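Local coordinates for protein putative Ribokinase II (Escherichia coli O6, PDB 3IQ0) that probably phosphorylates a sugar or related substrate with ATP, as a ribokinase-like member of the pfkB carbohydrate kinase family, at residues 4-12 and 52-60. Sequence-based numbering, arbitrary orientation.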
loop_
_atom_site.group_PDB
_atom_site.type_symbol
_atom_site.label_atom_id
_atom_site.label_comp_id
_atom_site.label_asym_id
_atom_site.label_seq_id
_atom_site.Cartn_x
_atom_site.Cartn_y
_atom_site.Cartn_z
ATOM N N SER B 4 32.300 11.137 13.644
ATOM C CA SER B 4 31.089 11.766 14.178
ATOM C C SER B 4 29.982 11.660 13.123
ATOM O O SER B 4 30.192 12.030 11.969
ATOM C CB SER B 4 31.354 13.238 14.494
ATOM O OG SER B 4 30.138 13.939 14.698
ATOM N N LYS B 5 28.806 11.168 13.515
ATOM C CA LYS B 5 27.707 11.007 12.570
ATOM C C LYS B 5 26.362 11.608 12.965
ATOM O O LYS B 5 25.980 11.616 14.136
ATOM C CB LYS B 5 27.480 9.523 12.272
ATOM C CG LYS B 5 28.590 8.839 11.495
ATOM C CD LYS B 5 28.060 7.576 10.840
ATOM C CE LYS B 5 29.148 6.825 10.092
ATOM N NZ LYS B 5 30.154 6.230 11.015
ATOM N N VAL B 6 25.644 12.107 11.966
ATOM C CA VAL B 6 24.320 12.668 12.182
ATOM C C VAL B 6 23.350 11.535 11.861
ATOM O O VAL B 6 23.457 10.904 10.814
ATOM C CB VAL B 6 24.033 13.857 11.244
ATOM C CG1 VAL B 6 22.576 14.265 11.364
ATOM C CG2 VAL B 6 24.927 15.035 11.596
ATOM N N PHE B 7 22.414 11.266 12.761
ATOM C CA PHE B 7 21.457 10.194 12.534
ATOM C C PHE B 7 20.029 10.702 12.614
ATOM O O PHE B 7 19.759 11.741 13.217
ATOM C CB PHE B 7 21.626 9.093 13.586
ATOM C CG PHE B 7 22.461 7.933 13.135
ATOM C CD1 PHE B 7 21.862 6.808 12.571
ATOM C CD2 PHE B 7 23.843 7.957 13.279
ATOM C CE1 PHE B 7 22.635 5.724 12.161
ATOM C CE2 PHE B 7 24.619 6.880 12.872
ATOM C CZ PHE B 7 24.017 5.763 12.314
ATOM N N THR B 8 19.124 9.972 11.974
ATOM C CA THR B 8 17.714 10.291 12.049
ATOM C C THR B 8 17.004 8.955 12.137
ATOM O O THR B 8 17.625 7.902 12.027
ATOM C CB THR B 8 17.184 11.084 10.836
ATOM O OG1 THR B 8 15.875 11.575 11.148
ATOM C CG2 THR B 8 17.095 10.213 9.603
ATOM N N ILE B 9 15.695 8.999 12.323
ATOM C CA ILE B 9 14.923 7.783 12.464
ATOM C C ILE B 9 13.525 8.047 11.938
ATOM O O ILE B 9 13.059 9.182 11.952
ATOM C CB ILE B 9 14.862 7.399 13.961
ATOM C CG1 ILE B 9 14.155 6.061 14.159
ATOM C CG2 ILE B 9 14.151 8.500 14.739
ATOM C CD1 ILE B 9 14.350 5.506 15.563
ATOM N N GLY B 10 12.848 7.010 11.462
ATOM C CA GLY B 10 11.500 7.241 10.983
ATOM C C GLY B 10 11.049 6.447 9.783
ATOM O O GLY B 10 11.557 5.364 9.494
ATOM N N GLU B 11 10.087 7.014 9.071
ATOM C CA GLU B 11 9.506 6.363 7.916
ATOM C C GLU B 11 10.245 6.584 6.607
ATOM O O GLU B 11 10.714 7.683 6.313
ATOM C CB GLU B 11 8.050 6.813 7.751
ATOM C CG GLU B 11 7.868 8.298 7.401
ATOM C CD GLU B 11 7.973 9.234 8.599
ATOM O OE1 GLU B 11 8.412 8.787 9.679
ATOM O OE2 GLU B 11 7.621 10.424 8.452
ATOM N N ILE B 12 10.346 5.510 5.835
ATOM C CA ILE B 12 10.952 5.527 4.516
ATOM C C ILE B 12 9.860 4.924 3.639
ATOM O O ILE B 12 9.354 3.839 3.929
ATOM C CB ILE B 12 12.198 4.636 4.433
ATOM C CG1 ILE B 12 13.371 5.300 5.153
ATOM C CG2 ILE B 12 12.560 4.375 2.984
ATOM C CD1 ILE B 12 14.625 4.454 5.139
ATOM N N VAL B 52 28.235 15.639 4.945
ATOM C CA VAL B 52 28.296 15.293 6.355
ATOM C C VAL B 52 27.929 13.826 6.564
ATOM O O VAL B 52 26.842 13.388 6.196
ATOM C CB VAL B 52 27.347 16.216 7.168
ATOM C CG1 VAL B 52 27.196 15.716 8.592
ATOM C CG2 VAL B 52 27.888 17.649 7.161
ATOM N N PRO B 53 28.856 13.038 7.132
ATOM C CA PRO B 53 28.597 11.616 7.380
ATOM C C PRO B 53 27.343 11.447 8.222
ATOM O O PRO B 53 27.160 12.153 9.219
ATOM C CB PRO B 53 29.868 11.136 8.093
ATOM C CG PRO B 53 30.547 12.396 8.548
ATOM C CD PRO B 53 30.242 13.389 7.479
ATOM N N CYS B 54 26.485 10.513 7.816
ATOM C CA CYS B 54 25.215 10.296 8.510
ATOM C C CYS B 54 24.660 8.889 8.311
ATOM O O CYS B 54 25.187 8.106 7.518
ATOM C CB CYS B 54 24.201 11.301 7.988
ATOM S SG CYS B 54 24.091 11.237 6.177
ATOM N N GLY B 55 23.579 8.586 9.029
ATOM C CA GLY B 55 22.950 7.283 8.930
ATOM C C GLY B 55 21.470 7.396 9.242
ATOM O O GLY B 55 21.005 8.443 9.696
ATOM N N ILE B 56 20.715 6.333 9.002
ATOM C CA ILE B 56 19.288 6.376 9.283
ATOM C C ILE B 56 18.780 5.036 9.792
ATOM O O ILE B 56 19.209 3.983 9.328
ATOM C CB ILE B 56 18.476 6.814 8.023
ATOM C CG1 ILE B 56 16.990 6.941 8.376
ATOM C CG2 ILE B 56 18.695 5.834 6.878
ATOM C CD1 ILE B 56 16.138 7.569 7.281
ATOM N N ILE B 57 17.879 5.089 10.767
ATOM C CA ILE B 57 17.288 3.883 11.344
ATOM C C ILE B 57 15.854 3.842 10.849
ATOM O O ILE B 57 15.062 4.721 11.177
ATOM C CB ILE B 57 17.281 3.936 12.890
ATOM C CG1 ILE B 57 18.716 3.965 13.422
ATOM C CG2 ILE B 57 16.547 2.731 13.449
ATOM C CD1 ILE B 57 18.809 4.158 14.922
ATOM N N SER B 58 15.523 2.826 10.059
ATOM C CA SER B 58 14.175 2.710 9.516
ATOM C C SER B 58 13.852 1.262 9.154
ATOM O O SER B 58 14.667 0.372 9.373
ATOM C CB SER B 58 14.048 3.604 8.277
ATOM O OG SER B 58 12.713 3.665 7.803
ATOM N N CYS B 59 12.658 1.042 8.605
ATOM C CA CYS B 59 12.209 -0.288 8.204
ATOM C C CYS B 59 11.543 -0.251 6.840
ATOM O O CYS B 59 10.719 0.615 6.582
ATOM C CB CYS B 59 11.184 -0.841 9.203
ATOM S SG CYS B 59 11.852 -1.509 10.730
ATOM N N VAL B 60 11.907 -1.182 5.965
ATOM C CA VAL B 60 11.280 -1.279 4.649
ATOM C C VAL B 60 10.945 -2.749 4.434
ATOM O O VAL B 60 11.442 -3.614 5.163
ATOM C CB VAL B 60 12.209 -0.813 3.496
ATOM C CG1 VAL B 60 12.601 0.642 3.689
ATOM C CG2 VAL B 60 13.431 -1.705 3.416
HETATM O O HOH W 1 28.774 13.726 10.573
HETATM O O HOH W 2 8.679 1.371 4.694
HETATM O O HOH W 3 9.898 2.935 7.505
#
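Phe7 lays its ring over Gly55 on the neighbouring parallel strand, with Gly55 CA 3.8 Å from the ring centroid in a CH-pi contact, offset toward the rim. A chi1 of -97°, away from the usual staggered values, swings the ring back across the neighbouring strand. Beneath run the ladder bonds, Val6 N to Pro53 O, nearly straight at 170°, Gly55 N to Val6 O (2.9 Å), Ile57 N to Thr8 O and Gly10 N to Ile57 O; the bond from Thr8 N to Gly55 O is weak. On the other face Thr8 and Ile56 lie side by side, and Thr8 CG2 presses to 3.5 Å from Ile56 CG1, while Thr8 OG1 turns to His135 O. Packing is tight again where Ile12 CD1 comes within 3.3 Å of Ser58 CB. Ser58 OG, anti to its own N (chi1 -173°), donates to Gly10 O at 2.7 Å. Past this bond the backbones part and waters bridge them, one joining Ile12 N, Ser58 OG and Cys59 O. At the opposite end, the looser side, partly exposed Ser4 and exposed Pro53 share a water between their carbonyl oxygens. The pair belongs to the central sheet of the ribokinase-like fold: strand 131-137 flanks 5-9, strand 83-86 flanks 54-61, and helix 39-49, which follows strands 13-18 and 29-37 of the second sheet in the link between the two strands, covers Val52 and Cys54.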